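Local atomic coordinates of C2 toxin component I (Clostridium botulinum, PDB entry 2J3X), a protein that acts as the enzymatic component of the binary C2 toxin, an ADP-ribosyltransferase that, as in related binary toxins, probably modifies actin. Residues E232-Y237 / P290-L295. The protein carries 2 engineered substitutions. Residues are numbered along the deposited sequence; the frame is centred on the assembly and turned at random. Where two conformers were deposited one is given.
Sequences ENYGDY and PIPQTL
Gln293 OE1 accepts from three donors: the indole NE1-H of Trp229, one water 3.2 Å from OE1 that also accepts from Asn233 ND2, and, more weakly, a second water. That second water donates to Asn233 OD1, 2.9 Å from the water oxygen, and the two amides, with no direct hydrogen bond between them, are thus joined by water through both ends of the asparagine. An amide suits this place because it offers a donor and an acceptor together; ND2 also gives a hydrogen bond to the carbonyl of Trp229, one turn back, which helps fix the rotation of the group. Asn233 CG, anti to its own carbonyl carbon (chi1 -71°), lies 3.9 Å from Pro292 CG, and Asn233 OD1 comes closer, to 3.5 Å from that carbon. The segments belong to the C-terminal ADP-ribosyltransferase-family region: Asn233 belongs to helix 227-234, while residues 290-294 are part of the loop leading from helix 273-286 into edge strand 295-301, which Leu295 begins. Tyr234 is buried, its OH bonded to the carbonyl of Lys289. Tyr234 OH lies 3.6 Å from Ile291 CD1, and Tyr234 CE2 is 4.2 Å from Pro292 CD. A long aromatic side chain with a polar tip can thus pack against apolar Ile291 and Pro292 while satisfying a backbone carbonyl. From Tyr234 to Tyr237 the chain makes a type I beta turn, closed by Tyr237 N to Tyr234 O, and Asp236 forms a salt bridge with Lys289.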
loop_
_atom_site.group_PDB
_atom_site.type_symbol
_atom_site.label_atom_id
_atom_site.label_comp_id
_atom_site.label_asym_id
_atom_site.label_seq_id
_atom_site.Cartn_x
_atom_site.Cartn_y
_atom_site.Cartn_z
ATOM N N GLU A 232 17.218 -2.142 -15.650
ATOM C CA GLU A 232 16.767 -1.239 -16.715
ATOM C C GLU A 232 17.193 0.181 -16.418
ATOM O O GLU A 232 17.599 0.929 -17.310
ATOM C CB GLU A 232 15.216 -1.257 -16.785
ATOM C CG GLU A 232 14.648 -2.502 -17.372
ATOM C CD GLU A 232 13.211 -2.832 -16.875
ATOM O OE1 GLU A 232 12.506 -1.986 -16.242
ATOM O OE2 GLU A 232 12.793 -3.986 -17.124
ATOM N N ASN A 233 17.084 0.560 -15.144
ATOM C CA ASN A 233 17.243 1.940 -14.728
ATOM C C ASN A 233 18.614 2.303 -14.207
ATOM O O ASN A 233 18.970 3.475 -14.183
ATOM C CB ASN A 233 16.152 2.276 -13.734
ATOM C CG ASN A 233 14.772 2.352 -14.428
ATOM O OD1 ASN A 233 14.517 3.315 -15.196
ATOM N ND2 ASN A 233 13.912 1.349 -14.222
ATOM N N TYR A 234 19.338 1.278 -13.756
ATOM C CA TYR A 234 20.674 1.476 -13.178
ATOM C C TYR A 234 21.724 0.561 -13.779
ATOM O O TYR A 234 22.847 0.448 -13.239
ATOM C CB TYR A 234 20.619 1.326 -11.625
ATOM C CG TYR A 234 19.889 2.543 -11.048
ATOM C CD1 TYR A 234 20.614 3.698 -10.679
ATOM C CD2 TYR A 234 18.453 2.569 -10.962
ATOM C CE1 TYR A 234 19.935 4.841 -10.243
ATOM C CE2 TYR A 234 17.802 3.692 -10.515
ATOM C CZ TYR A 234 18.530 4.787 -10.143
ATOM O OH TYR A 234 17.893 5.937 -9.729
ATOM N N GLY A 235 21.406 -0.082 -14.905
ATOM C CA GLY A 235 22.432 -0.842 -15.622
ATOM C C GLY A 235 23.677 -0.019 -15.909
ATOM O O GLY A 235 24.802 -0.493 -15.643
ATOM N N ASP A 236 23.502 1.202 -16.431
ATOM C CA ASP A 236 24.644 2.039 -16.787
ATOM C C ASP A 236 25.143 2.913 -15.653
ATOM O O ASP A 236 25.982 3.782 -15.861
ATOM C CB ASP A 236 24.395 2.848 -18.073
ATOM C CG ASP A 236 23.348 3.932 -17.908
ATOM O OD1 ASP A 236 22.803 4.059 -16.810
ATOM O OD2 ASP A 236 23.071 4.647 -18.924
ATOM N N TYR A 237 24.648 2.667 -14.442
ATOM C CA TYR A 237 24.928 3.560 -13.316
ATOM C C TYR A 237 26.447 3.637 -13.019
ATOM O O TYR A 237 26.995 4.751 -12.940
ATOM C CB TYR A 237 24.130 3.115 -12.080
ATOM C CG TYR A 237 24.400 3.938 -10.852
ATOM C CD1 TYR A 237 24.095 5.298 -10.855
ATOM C CD2 TYR A 237 24.861 3.350 -9.671
ATOM C CE1 TYR A 237 24.316 6.089 -9.705
ATOM C CE2 TYR A 237 25.106 4.141 -8.534
ATOM C CZ TYR A 237 24.816 5.487 -8.570
ATOM O OH TYR A 237 25.007 6.274 -7.453
ATOM N N PRO A 290 19.251 10.268 -10.388
ATOM C CA PRO A 290 18.160 10.273 -9.393
ATOM C C PRO A 290 17.001 9.332 -9.798
ATOM O O PRO A 290 16.876 8.915 -10.957
ATOM C CB PRO A 290 17.716 11.748 -9.363
ATOM C CG PRO A 290 19.023 12.532 -9.750
ATOM C CD PRO A 290 19.544 11.633 -10.880
ATOM N N ILE A 291 16.184 8.953 -8.820
ATOM C CA ILE A 291 15.097 8.024 -9.101
ATOM C C ILE A 291 14.276 8.498 -10.321
ATOM O O ILE A 291 13.806 9.613 -10.347
ATOM C CB ILE A 291 14.199 7.954 -7.864
ATOM C CG1 ILE A 291 15.003 7.439 -6.634
ATOM C CG2 ILE A 291 12.963 7.075 -8.109
ATOM C CD1 ILE A 291 15.718 6.052 -6.896
ATOM N N PRO A 292 14.179 7.669 -11.362
ATOM C CA PRO A 292 13.664 8.180 -12.656
ATOM C C PRO A 292 12.145 8.300 -12.739
ATOM O O PRO A 292 11.632 8.947 -13.647
ATOM C CB PRO A 292 14.195 7.149 -13.650
ATOM C CG PRO A 292 14.259 5.894 -12.861
ATOM C CD PRO A 292 14.708 6.305 -11.476
ATOM N N GLN A 293 11.425 7.553 -11.894
ATOM C CA GLN A 293 9.943 7.597 -11.914
ATOM C C GLN A 293 9.491 7.278 -10.515
ATOM O O GLN A 293 10.258 6.693 -9.755
ATOM C CB GLN A 293 9.367 6.583 -12.915
ATOM C CG GLN A 293 9.627 5.088 -12.490
ATOM C CD GLN A 293 9.162 4.028 -13.483
ATOM O OE1 GLN A 293 9.841 3.070 -13.708
ATOM N NE2 GLN A 293 7.976 4.228 -14.093
ATOM N N THR A 294 8.259 7.601 -10.185
ATOM C CA THR A 294 7.768 7.307 -8.827
ATOM C C THR A 294 7.573 5.801 -8.650
ATOM O O THR A 294 6.960 5.152 -9.483
ATOM C CB THR A 294 6.478 8.065 -8.591
ATOM O OG1 THR A 294 6.774 9.464 -8.701
ATOM C CG2 THR A 294 5.934 7.815 -7.138
ATOM N N LEU A 295 8.057 5.290 -7.536
ATOM C CA LEU A 295 7.749 3.938 -7.178
ATOM C C LEU A 295 7.916 3.711 -5.695
ATOM O O LEU A 295 8.464 4.532 -5.004
ATOM C CB LEU A 295 8.630 2.985 -7.943
ATOM C CG LEU A 295 10.048 2.778 -7.477
ATOM C CD1 LEU A 295 10.609 1.531 -8.108
ATOM C CD2 LEU A 295 10.925 3.978 -7.649
HETATM O O HOH W 1 11.484 1.274 -15.725
HETATM O O HOH W 2 12.046 4.757 -15.299
#